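Local atomic coordinates of alpha-L-arabinosidase (Xanthomonas axonopodis pv. citri, PDB entry 6D25), a protein that probably removes alpha-L-arabinofuranosyl side chains from arabinoxylans by hydrolysis, coping with internal di-substitutions, as a trimeric family GH51 enzyme. Residues 93-98 and 149-154; 159-164 and 220-225; 168-173 and 190-195; 195-200 and 232-237. All coordinates share one frame; numbering follows the deposited sequence.

Interaction 1 (93-98 and 149-154); sequences NIRWPG and QAYIAG
R95 and Y151 run side by side on one face of two adjacent parallel strands, and they illustrate how a long polar side chain can be guided along an aromatic neighbour inside a beta/alpha barrel. At the root of the arginine, R95 CB sits 3.7 Å from Y151 CD2. With CG anti to the backbone N (chi1 -178°), the chain continues alongside the tyrosine; R95 CG passes Y151 O at 3.8 Å, and R95 CD reaches over the Y151 ring, 3.8 Å from its centroid, in a CH-pi contact. The bend at chi3 then carries the guanidinium off the tyrosine ring. Its plane lies 31° from that of the ring, and its NH2 ends in a salt bridge with E324, while F52 supplies a cation-pi partner. N93 approaches the same tyrosine at the ring edge, where N93 OD1 lies 3.8 Å from Y151 CD2; this oxygen also accepts a hydrogen bond from N370. On the other face, W96 and I152 point the same way, and I152 CD1 meets the edge of the indole 3.8 Å from W96 CE3. Four backbone hydrogen bonds join the strands, ending with A153 N to W96 O at 2.9 Å, the carbonyl of the cis peptide that leads into P97. In the barrel, strand 93-96 lies between strands 51-52 and 149-154. N93, R95 and Y151 touch strand 366-371 at M368 and N370, while I94 packs on helix 136-146 and W96 and I152 lean against W167 of helix 161-172.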
# COMPACT_ATOMS: atom_id res chain seq x y z
N ASN A 93 28.72 -0.70 -13.72
CA ASN A 93 27.53 -0.05 -13.11
C ASN A 93 27.77 0.06 -11.61
O ASN A 93 28.58 -0.70 -11.05
CB ASN A 93 26.23 -0.78 -13.44
CG ASN A 93 25.97 -1.99 -12.58
OD1 ASN A 93 25.60 -1.86 -11.39
ND2 ASN A 93 26.09 -3.17 -13.17
N ILE A 94 27.08 1.03 -11.01
CA ILE A 94 27.02 1.15 -9.56
C ILE A 94 25.55 1.20 -9.14
O ILE A 94 24.79 2.05 -9.65
CB ILE A 94 27.73 2.42 -9.05
CG1 ILE A 94 29.20 2.48 -9.49
CG2 ILE A 94 27.59 2.51 -7.52
CD1 ILE A 94 29.88 3.81 -9.17
N ARG A 95 25.20 0.34 -8.20
CA ARG A 95 23.87 0.36 -7.57
C ARG A 95 23.88 1.32 -6.38
O ARG A 95 24.79 1.28 -5.55
CB ARG A 95 23.45 -1.04 -7.09
CG ARG A 95 22.05 -0.99 -6.49
CD ARG A 95 21.20 -2.23 -6.21
NE ARG A 95 21.78 -3.10 -5.28
CZ ARG A 95 21.16 -3.76 -4.29
NH1 ARG A 95 19.88 -3.59 -3.93
NH2 ARG A 95 21.92 -4.61 -3.62
N TRP A 96 22.89 2.20 -6.33
CA TRP A 96 22.77 3.25 -5.34
C TRP A 96 21.30 3.62 -5.18
O TRP A 96 20.58 3.58 -6.18
CB TRP A 96 23.63 4.45 -5.78
CG TRP A 96 23.45 5.71 -5.02
CD1 TRP A 96 24.19 6.13 -3.95
CD2 TRP A 96 22.51 6.77 -5.27
NE1 TRP A 96 23.76 7.36 -3.53
CE2 TRP A 96 22.74 7.77 -4.31
CE3 TRP A 96 21.48 6.97 -6.20
CZ2 TRP A 96 21.97 8.93 -4.23
CZ3 TRP A 96 20.74 8.13 -6.16
CH2 TRP A 96 20.96 9.08 -5.16
N PRO A 97 20.81 4.01 -3.99
CA PRO A 97 21.55 4.22 -2.74
C PRO A 97 21.43 3.10 -1.70
O PRO A 97 21.78 3.28 -0.52
CB PRO A 97 20.90 5.49 -2.20
CG PRO A 97 19.45 5.31 -2.58
CD PRO A 97 19.52 4.66 -3.94
N GLY A 98 20.98 1.92 -2.10
CA GLY A 98 20.94 0.78 -1.22
C GLY A 98 20.46 -0.46 -1.96
O GLY A 98 20.35 -0.39 -3.17
N GLN A 149 27.46 2.98 -15.70
CA GLN A 149 25.99 3.01 -15.75
C GLN A 149 25.42 3.15 -14.34
O GLN A 149 25.95 2.58 -13.38
CB GLN A 149 25.46 1.76 -16.45
CG GLN A 149 25.74 1.74 -17.95
CD GLN A 149 25.14 0.50 -18.59
OE1 GLN A 149 25.25 -0.61 -18.06
NE2 GLN A 149 24.41 0.68 -19.67
N ALA A 150 24.30 3.85 -14.22
CA ALA A 150 23.57 3.99 -12.97
C ALA A 150 22.58 2.82 -12.83
O ALA A 150 21.79 2.55 -13.76
CB ALA A 150 22.81 5.30 -12.97
N TYR A 151 22.61 2.15 -11.69
CA TYR A 151 21.62 1.21 -11.28
C TYR A 151 20.92 1.80 -10.05
O TYR A 151 21.46 1.79 -8.95
CB TYR A 151 22.31 -0.14 -11.05
CG TYR A 151 21.48 -1.27 -10.49
CD1 TYR A 151 20.12 -1.16 -10.26
CD2 TYR A 151 22.08 -2.49 -10.25
CE1 TYR A 151 19.40 -2.24 -9.77
CE2 TYR A 151 21.37 -3.58 -9.76
CZ TYR A 151 20.02 -3.45 -9.51
OH TYR A 151 19.33 -4.51 -9.00
N ILE A 152 19.74 2.38 -10.25
CA ILE A 152 19.05 3.13 -9.20
C ILE A 152 18.17 2.17 -8.42
O ILE A 152 17.40 1.45 -9.03
CB ILE A 152 18.21 4.26 -9.82
CG1 ILE A 152 19.08 5.30 -10.51
CG2 ILE A 152 17.29 4.90 -8.76
CD1 ILE A 152 19.97 6.06 -9.56
N ALA A 153 18.23 2.23 -7.10
CA ALA A 153 17.40 1.41 -6.20
C ALA A 153 16.24 2.27 -5.69
O ALA A 153 16.46 3.23 -4.94
CB ALA A 153 18.21 0.86 -5.06
N GLY A 154 15.03 1.94 -6.13
CA GLY A 154 13.83 2.71 -5.77
C GLY A 154 13.15 2.22 -4.50
O GLY A 154 13.27 1.05 -4.07

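Interaction 2 (159-164 and 220-225); sequences AAPEEI and RRYQTF
P161 and Y222 bring together two outer helices of the beta/alpha barrel, 161-172 and 212-224, and have more surface buried here than any other residues of the two segments. The pyrrolidine ring lies on the tyrosine as a proline-aromatic CH-pi contact: P161 CG stands 3.5 Å from the Y222 ring centroid, only 10° off the normal, so that it sits over the centre of the face. Y222 reaches this place because its CG is anti to the carbonyl carbon (chi1 -83°), which carries the ring across to the start of the other helix. P161 CB, on the neighbouring corner of the pyrrolidine, touches F225 CD2 at 3.9 Å. I164, one turn further on, comes to the edge of the tyrosine, and its CD1 lies 4.1 Å from Y222 CD2; this isoleucine also packs on F197 of strand 196-199. The contact is part of the trimer interface, where R221 NE hydrogen-bonds to G157 O of the second subunit and R221 NH2 of the third subunit hydrogen-bonds to Y222 OH. Within the chain, the same Y222 OH donates to A159 O at 2.6 Å, lying in the plane of that carbonyl, and the acceptor in turn lies at the edge of the phenol ring.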
# COMPACT_ATOMS: atom_id res chain seq x y z
N ALA A 159 7.31 4.20 0.74
CA ALA A 159 6.75 5.27 -0.12
C ALA A 159 5.56 4.73 -0.91
O ALA A 159 5.48 3.52 -1.20
CB ALA A 159 7.84 5.71 -1.08
N ALA A 160 4.71 5.64 -1.37
CA ALA A 160 3.69 5.34 -2.38
C ALA A 160 4.35 5.26 -3.77
O ALA A 160 5.48 5.76 -3.96
CB ALA A 160 2.61 6.39 -2.33
N PRO A 161 3.71 4.61 -4.75
CA PRO A 161 4.37 4.41 -6.03
C PRO A 161 4.71 5.72 -6.77
O PRO A 161 5.60 5.75 -7.64
CB PRO A 161 3.38 3.57 -6.87
CG PRO A 161 2.54 2.87 -5.82
CD PRO A 161 2.43 3.88 -4.69
N GLU A 162 4.01 6.78 -6.44
CA GLU A 162 4.21 8.03 -7.14
C GLU A 162 5.65 8.52 -6.93
O GLU A 162 6.16 9.23 -7.80
CB GLU A 162 3.15 9.07 -6.72
CG GLU A 162 3.55 9.93 -5.53
CD GLU A 162 2.38 10.61 -4.86
OE1 GLU A 162 1.96 11.73 -5.36
OE2 GLU A 162 1.85 10.01 -3.86
N GLU A 163 6.32 8.16 -5.83
CA GLU A 163 7.66 8.66 -5.62
C GLU A 163 8.64 8.12 -6.68
O GLU A 163 9.37 8.91 -7.29
CB GLU A 163 8.24 8.31 -4.24
CG GLU A 163 7.75 9.23 -3.18
CD GLU A 163 8.47 9.19 -1.85
OE1 GLU A 163 7.73 9.13 -0.85
OE2 GLU A 163 9.74 9.28 -1.83
N ILE A 164 8.71 6.82 -6.89
CA ILE A 164 9.63 6.32 -7.90
C ILE A 164 9.18 6.77 -9.31
O ILE A 164 10.03 6.98 -10.15
CB ILE A 164 9.85 4.80 -7.82
CG1 ILE A 164 8.56 4.00 -7.99
CG2 ILE A 164 10.59 4.46 -6.56
CD1 ILE A 164 8.77 2.50 -7.99
N ARG A 220 4.37 -5.88 -8.86
CA ARG A 220 3.55 -5.69 -10.06
C ARG A 220 2.96 -4.26 -10.12
O ARG A 220 2.94 -3.63 -11.19
CB ARG A 220 2.45 -6.75 -10.12
CG ARG A 220 2.97 -8.11 -10.55
CD ARG A 220 1.98 -9.21 -10.38
NE ARG A 220 0.76 -9.00 -11.15
CZ ARG A 220 -0.07 -9.94 -11.50
NH1 ARG A 220 0.15 -11.22 -11.12
NH2 ARG A 220 -1.20 -9.57 -12.13
N ARG A 221 2.46 -3.78 -8.98
CA ARG A 221 1.86 -2.46 -8.89
C ARG A 221 2.93 -1.39 -9.07
O ARG A 221 2.77 -0.47 -9.91
CB ARG A 221 1.16 -2.27 -7.56
CG ARG A 221 0.57 -0.89 -7.31
CD ARG A 221 -0.12 -0.90 -5.97
NE ARG A 221 -0.83 0.33 -5.67
CZ ARG A 221 -1.50 0.55 -4.55
NH1 ARG A 221 -1.45 -0.33 -3.54
NH2 ARG A 221 -2.19 1.68 -4.44
N TYR A 222 4.00 -1.42 -8.28
CA TYR A 222 4.94 -0.31 -8.29
C TYR A 222 5.71 -0.23 -9.63
O TYR A 222 6.00 0.89 -10.12
CB TYR A 222 5.94 -0.41 -7.14
CG TYR A 222 5.45 0.11 -5.82
CD1 TYR A 222 4.39 -0.49 -5.16
CD2 TYR A 222 5.99 1.26 -5.25
CE1 TYR A 222 3.91 0.01 -3.96
CE2 TYR A 222 5.53 1.77 -4.06
CZ TYR A 222 4.48 1.14 -3.41
OH TYR A 222 3.99 1.63 -2.21
N GLN A 223 5.99 -1.37 -10.25
CA GLN A 223 6.74 -1.36 -11.51
C GLN A 223 5.90 -0.69 -12.60
O GLN A 223 6.47 -0.09 -13.51
CB GLN A 223 7.23 -2.74 -11.95
CG GLN A 223 6.14 -3.69 -12.40
CD GLN A 223 5.63 -3.46 -13.81
OE1 GLN A 223 6.41 -3.07 -14.68
NE2 GLN A 223 4.34 -3.70 -14.04
N THR A 224 4.57 -0.77 -12.49
CA THR A 224 3.66 -0.21 -13.49
C THR A 224 4.01 1.28 -13.72
O THR A 224 3.91 1.76 -14.87
CB THR A 224 2.21 -0.36 -13.04
OG1 THR A 224 1.86 -1.73 -12.84
CG2 THR A 224 1.24 0.24 -14.04
N PHE A 225 4.35 1.99 -12.66
CA PHE A 225 4.42 3.42 -12.72
C PHE A 225 5.85 3.91 -12.98
O PHE A 225 6.05 5.12 -13.11
CB PHE A 225 3.80 4.03 -11.46
CG PHE A 225 2.38 3.59 -11.29
CD1 PHE A 225 1.40 4.05 -12.17
CD2 PHE A 225 2.03 2.63 -10.37
CE1 PHE A 225 0.10 3.59 -12.08
CE2 PHE A 225 0.73 2.18 -10.27
CZ PHE A 225 -0.24 2.64 -11.13

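Interaction 3 (168-173 and 190-195); sequences AEYMTA and APWQVP
P191 begins the contact by setting its ring against the end of helix 161-172, with P191 CB 3.3 Å from T172 O and CG leaning toward A173 O. Its segment, 190-195, is part of the loop leading from helix 178-185 into barrel strand 196-199, and packs here on the C-terminal end of helix 161-172. W192 follows and makes the one hydrogen bond between the segments: W192 N donates to M171 O at 3.0 Å, nearly along the C=O axis. The indole comes edge-on to the helix, with M171 CA in its plane, and the tryptophan crosses the M171 side chain at about a right angle, W192 CE3 lying 4.0 Å from M171 CG. Its outer rim approaches Y170, whose CE1 lies near the plane of the indole. The polar end of the tryptophan is held elsewhere, by D141 at NE1. V194 completes the walk: V194 CG2 fits against T172 CG2 at 3.6 Å and against M171 CB at 4.0 Å, while I152 of the central sheet touches the valine too. T172 places OG1 between the backbone N and the carbonyl carbon (chi1 66°), where it donates to A168 O at 2.7 Å and CG2 faces V194. The chemistry implies a division of labour: the returning chain satisfies a carbonyl of the last helical turn, the threonine hydroxyl is tied back into its own helix, and the remaining interface is largely apolar.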
# COMPACT_ATOMS: atom_id res chain seq x y z
N ALA A 168 11.94 8.80 -11.67
CA ALA A 168 12.32 8.40 -13.00
C ALA A 168 12.09 9.55 -14.00
O ALA A 168 12.95 9.78 -14.87
CB ALA A 168 11.52 7.19 -13.43
N GLU A 169 10.98 10.26 -13.89
CA GLU A 169 10.71 11.38 -14.78
C GLU A 169 11.75 12.49 -14.56
O GLU A 169 12.31 13.04 -15.54
CB GLU A 169 9.29 11.95 -14.59
CG GLU A 169 8.97 13.18 -15.46
CD GLU A 169 7.59 13.78 -15.25
OE1 GLU A 169 6.67 12.98 -14.91
OE2 GLU A 169 7.41 15.09 -15.37
N TYR A 170 12.00 12.83 -13.30
CA TYR A 170 12.97 13.86 -12.97
C TYR A 170 14.31 13.58 -13.66
O TYR A 170 14.92 14.46 -14.25
CB TYR A 170 13.18 13.89 -11.46
CG TYR A 170 14.14 14.95 -10.96
CD1 TYR A 170 15.48 14.67 -10.84
CD2 TYR A 170 13.70 16.21 -10.62
CE1 TYR A 170 16.37 15.62 -10.36
CE2 TYR A 170 14.57 17.17 -10.14
CZ TYR A 170 15.91 16.88 -9.99
OH TYR A 170 16.77 17.83 -9.50
N MET A 171 14.75 12.33 -13.58
CA MET A 171 16.08 11.98 -14.07
C MET A 171 16.13 11.84 -15.60
O MET A 171 17.20 12.10 -16.17
CB MET A 171 16.57 10.67 -13.44
CG MET A 171 17.01 10.86 -11.98
SD MET A 171 17.78 9.36 -11.29
CE MET A 171 16.36 8.30 -11.08
N THR A 172 15.04 11.39 -16.24
CA THR A 172 15.12 10.92 -17.67
C THR A 172 14.26 11.74 -18.64
O THR A 172 14.44 11.58 -19.82
CB THR A 172 14.71 9.44 -17.79
OG1 THR A 172 13.32 9.26 -17.48
CG2 THR A 172 15.55 8.54 -16.93
N ALA A 173 13.36 12.59 -18.19
CA ALA A 173 12.43 13.26 -19.11
C ALA A 173 13.17 14.29 -19.97
O ALA A 173 13.86 15.15 -19.44
CB ALA A 173 11.29 13.90 -18.36
N ALA A 190 20.32 18.19 -19.75
CA ALA A 190 19.92 16.98 -20.49
C ALA A 190 19.51 15.90 -19.48
O ALA A 190 20.00 15.86 -18.37
CB ALA A 190 21.08 16.49 -21.36
N PRO A 191 18.64 15.00 -19.90
CA PRO A 191 18.39 13.81 -19.09
C PRO A 191 19.68 13.02 -18.82
O PRO A 191 20.63 13.10 -19.61
CB PRO A 191 17.49 12.91 -19.96
CG PRO A 191 16.92 13.80 -20.99
CD PRO A 191 17.90 14.95 -21.17
N TRP A 192 19.70 12.28 -17.74
CA TRP A 192 20.68 11.24 -17.54
C TRP A 192 20.12 9.92 -18.10
O TRP A 192 18.92 9.76 -18.29
CB TRP A 192 20.98 11.02 -16.06
CG TRP A 192 21.66 12.12 -15.31
CD1 TRP A 192 22.98 12.45 -15.32
CD2 TRP A 192 21.04 12.97 -14.33
NE1 TRP A 192 23.22 13.46 -14.44
CE2 TRP A 192 22.05 13.79 -13.79
CE3 TRP A 192 19.75 13.09 -13.82
CZ2 TRP A 192 21.80 14.73 -12.80
CZ3 TRP A 192 19.49 14.04 -12.86
CH2 TRP A 192 20.51 14.84 -12.34
N GLN A 193 21.00 8.96 -18.30
CA GLN A 193 20.63 7.60 -18.61
C GLN A 193 20.45 6.83 -17.30
O GLN A 193 21.32 6.86 -16.42
CB GLN A 193 21.72 6.93 -19.46
CG GLN A 193 22.02 7.66 -20.76
CD GLN A 193 20.84 7.68 -21.71
OE1 GLN A 193 20.32 6.63 -22.07
NE2 GLN A 193 20.43 8.87 -22.11
N VAL A 194 19.31 6.15 -17.20
CA VAL A 194 18.98 5.28 -16.08
C VAL A 194 18.66 3.88 -16.63
O VAL A 194 17.49 3.51 -16.79
CB VAL A 194 17.83 5.84 -15.22
CG1 VAL A 194 17.56 4.92 -14.03
CG2 VAL A 194 18.14 7.26 -14.72
N PRO A 195 19.70 3.10 -16.87
CA PRO A 195 19.47 1.85 -17.58
C PRO A 195 18.88 0.73 -16.72
O PRO A 195 18.23 -0.16 -17.28
CB PRO A 195 20.82 1.43 -18.14
CG PRO A 195 21.80 2.12 -17.21
CD PRO A 195 21.13 3.46 -16.91

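Interaction 4 (195-200 and 232-237); sequences PYFGVG and QKILKI
Parallel strand pairing defines this contact, which joins strands 196-199 and 235-238, the two strands of a beta-alpha-beta unit whose connection includes helix 212-224, within the eight-stranded beta/alpha barrel. The strand axes approach to 4.7 Å and are turned by 33°, a twist in keeping with a barrel wall. The hydrogen bonds pass from one strand to the other and back: L235 N donates to P195 O, F197 N to L235 O at 2.8 Å, I237 N to F197 O, and V199 N to I237 O at 2.9 Å, the last almost perfectly straight at 179°. On the face that carries the side chains of Y196, L235 and I237, the phenol ring and the leucine extend alongside each other, with Y196 CE1 3.9 Å from L235 CD1. The hydroxyl of Y196 hydrogen-bonds to Q149 OE1 on the neighbouring strand 149-154. F197 turns to the other face, toward the helices; F197 CB meets I234 CG2 at 3.6 Å, and the ring leads on to I164 of helix 161-172 because CG is anti to the backbone N (chi1 -163°). K236 shares that face and sends NZ to Q223 O at the end of helix 212-224. Ordered water binds near both ends of the pair. One molecule bridges P195 O and K233 O, beside the first strand bond. The other donates to G200 O at 2.8 Å and to I237 O at 3.0 Å, so that I237 O accepts from both V199 N and this water.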
# COMPACT_ATOMS: atom_id res chain seq x y z
N PRO A 195 19.70 3.10 -16.87
CA PRO A 195 19.47 1.85 -17.58
C PRO A 195 18.88 0.73 -16.72
O PRO A 195 18.23 -0.16 -17.28
CB PRO A 195 20.82 1.43 -18.14
CG PRO A 195 21.80 2.12 -17.21
CD PRO A 195 21.13 3.46 -16.91
N TYR A 196 19.09 0.76 -15.40
CA TYR A 196 18.60 -0.25 -14.49
C TYR A 196 17.92 0.43 -13.31
O TYR A 196 18.44 1.39 -12.75
CB TYR A 196 19.73 -1.15 -13.98
CG TYR A 196 20.72 -1.57 -15.04
CD1 TYR A 196 20.41 -2.54 -15.98
CD2 TYR A 196 21.96 -1.00 -15.11
CE1 TYR A 196 21.30 -2.92 -16.97
CE2 TYR A 196 22.88 -1.38 -16.07
CZ TYR A 196 22.55 -2.33 -17.02
OH TYR A 196 23.46 -2.64 -18.01
N PHE A 197 16.78 -0.10 -12.92
CA PHE A 197 15.99 0.47 -11.84
C PHE A 197 15.45 -0.68 -10.98
O PHE A 197 14.69 -1.54 -11.48
CB PHE A 197 14.83 1.31 -12.38
CG PHE A 197 14.22 2.24 -11.37
CD1 PHE A 197 13.38 1.76 -10.40
CD2 PHE A 197 14.55 3.58 -11.37
CE1 PHE A 197 12.82 2.62 -9.45
CE2 PHE A 197 14.03 4.45 -10.42
CZ PHE A 197 13.20 3.96 -9.45
N GLY A 198 15.90 -0.74 -9.74
CA GLY A 198 15.46 -1.76 -8.76
C GLY A 198 14.14 -1.37 -8.12
O GLY A 198 13.99 -0.28 -7.55
N VAL A 199 13.18 -2.25 -8.21
CA VAL A 199 11.83 -1.99 -7.68
C VAL A 199 11.69 -2.69 -6.34
O VAL A 199 10.97 -3.70 -6.21
CB VAL A 199 10.75 -2.36 -8.69
CG1 VAL A 199 9.39 -1.91 -8.22
CG2 VAL A 199 11.03 -1.76 -10.05
N GLY A 200 12.36 -2.11 -5.34
CA GLY A 200 12.39 -2.64 -3.97
C GLY A 200 13.63 -3.45 -3.70
O GLY A 200 14.18 -4.06 -4.61
N GLN A 232 14.81 6.43 -24.07
CA GLN A 232 15.69 5.44 -23.45
C GLN A 232 14.84 4.36 -22.77
O GLN A 232 13.70 4.61 -22.36
CB GLN A 232 16.65 6.05 -22.42
CG GLN A 232 15.96 6.68 -21.21
CD GLN A 232 16.95 7.17 -20.19
OE1 GLN A 232 17.53 6.35 -19.44
NE2 GLN A 232 17.16 8.50 -20.17
N LYS A 233 15.44 3.21 -22.62
CA LYS A 233 14.78 2.06 -21.96
C LYS A 233 15.31 1.90 -20.53
O LYS A 233 16.53 1.76 -20.32
CB LYS A 233 15.03 0.82 -22.81
CG LYS A 233 14.59 -0.48 -22.18
CD LYS A 233 13.11 -0.67 -22.10
CE LYS A 233 12.76 -2.16 -22.13
NZ LYS A 233 11.41 -2.38 -21.58
N ILE A 234 14.41 1.93 -19.56
CA ILE A 234 14.70 1.67 -18.14
C ILE A 234 14.35 0.20 -17.84
O ILE A 234 13.18 -0.16 -17.82
CB ILE A 234 13.93 2.62 -17.23
CG1 ILE A 234 14.19 4.08 -17.61
CG2 ILE A 234 14.29 2.37 -15.76
CD1 ILE A 234 13.36 5.10 -16.83
N LEU A 235 15.35 -0.63 -17.58
CA LEU A 235 15.11 -2.03 -17.25
C LEU A 235 14.73 -2.14 -15.78
O LEU A 235 15.31 -1.46 -14.94
CB LEU A 235 16.38 -2.84 -17.56
CG LEU A 235 16.80 -2.87 -19.03
CD1 LEU A 235 18.15 -3.52 -19.16
CD2 LEU A 235 15.79 -3.58 -19.91
N LYS A 236 13.80 -3.03 -15.48
CA LYS A 236 13.28 -3.15 -14.11
C LYS A 236 13.74 -4.45 -13.47
O LYS A 236 13.54 -5.53 -14.03
CB LYS A 236 11.75 -3.10 -14.14
CG LYS A 236 11.18 -1.77 -14.64
CD LYS A 236 9.79 -1.93 -15.17
CE LYS A 236 9.16 -0.61 -15.52
NZ LYS A 236 7.77 -0.80 -15.99
N ILE A 237 14.34 -4.33 -12.31
CA ILE A 237 14.82 -5.46 -11.54
C ILE A 237 13.86 -5.72 -10.37
O ILE A 237 13.68 -4.85 -9.51
CB ILE A 237 16.24 -5.22 -11.01
CG1 ILE A 237 17.20 -4.67 -12.07
CG2 ILE A 237 16.76 -6.51 -10.32
CD1 ILE A 237 17.27 -5.46 -13.28
O HOH W 1 18.57 -0.18 -20.15
O HOH W 2 15.32 -5.00 -7.03

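Read from the N terminus, interaction 1 comes first, closing a loop that contains helix 136-146 and pairing the strands before any other contact opens. Interaction 2 then spans from the start of helix 161-172 to the end of helix 212-224. Interaction 3 falls wholly within that span, closing a short excursion through helix 178-185. Interaction 4 shares P195 with interaction 3 and begins where it ends, but crosses interaction 2, since its second strand follows residues 220-225. Strands 149-154 and 196-199 are neighbours, so interactions 1 and 4 build one continuous stretch of barrel wall; outside it, interaction 2 ties the start of helix 161-172 to helix 212-224, and interaction 3 ties its end to the loop entering strand 196-199.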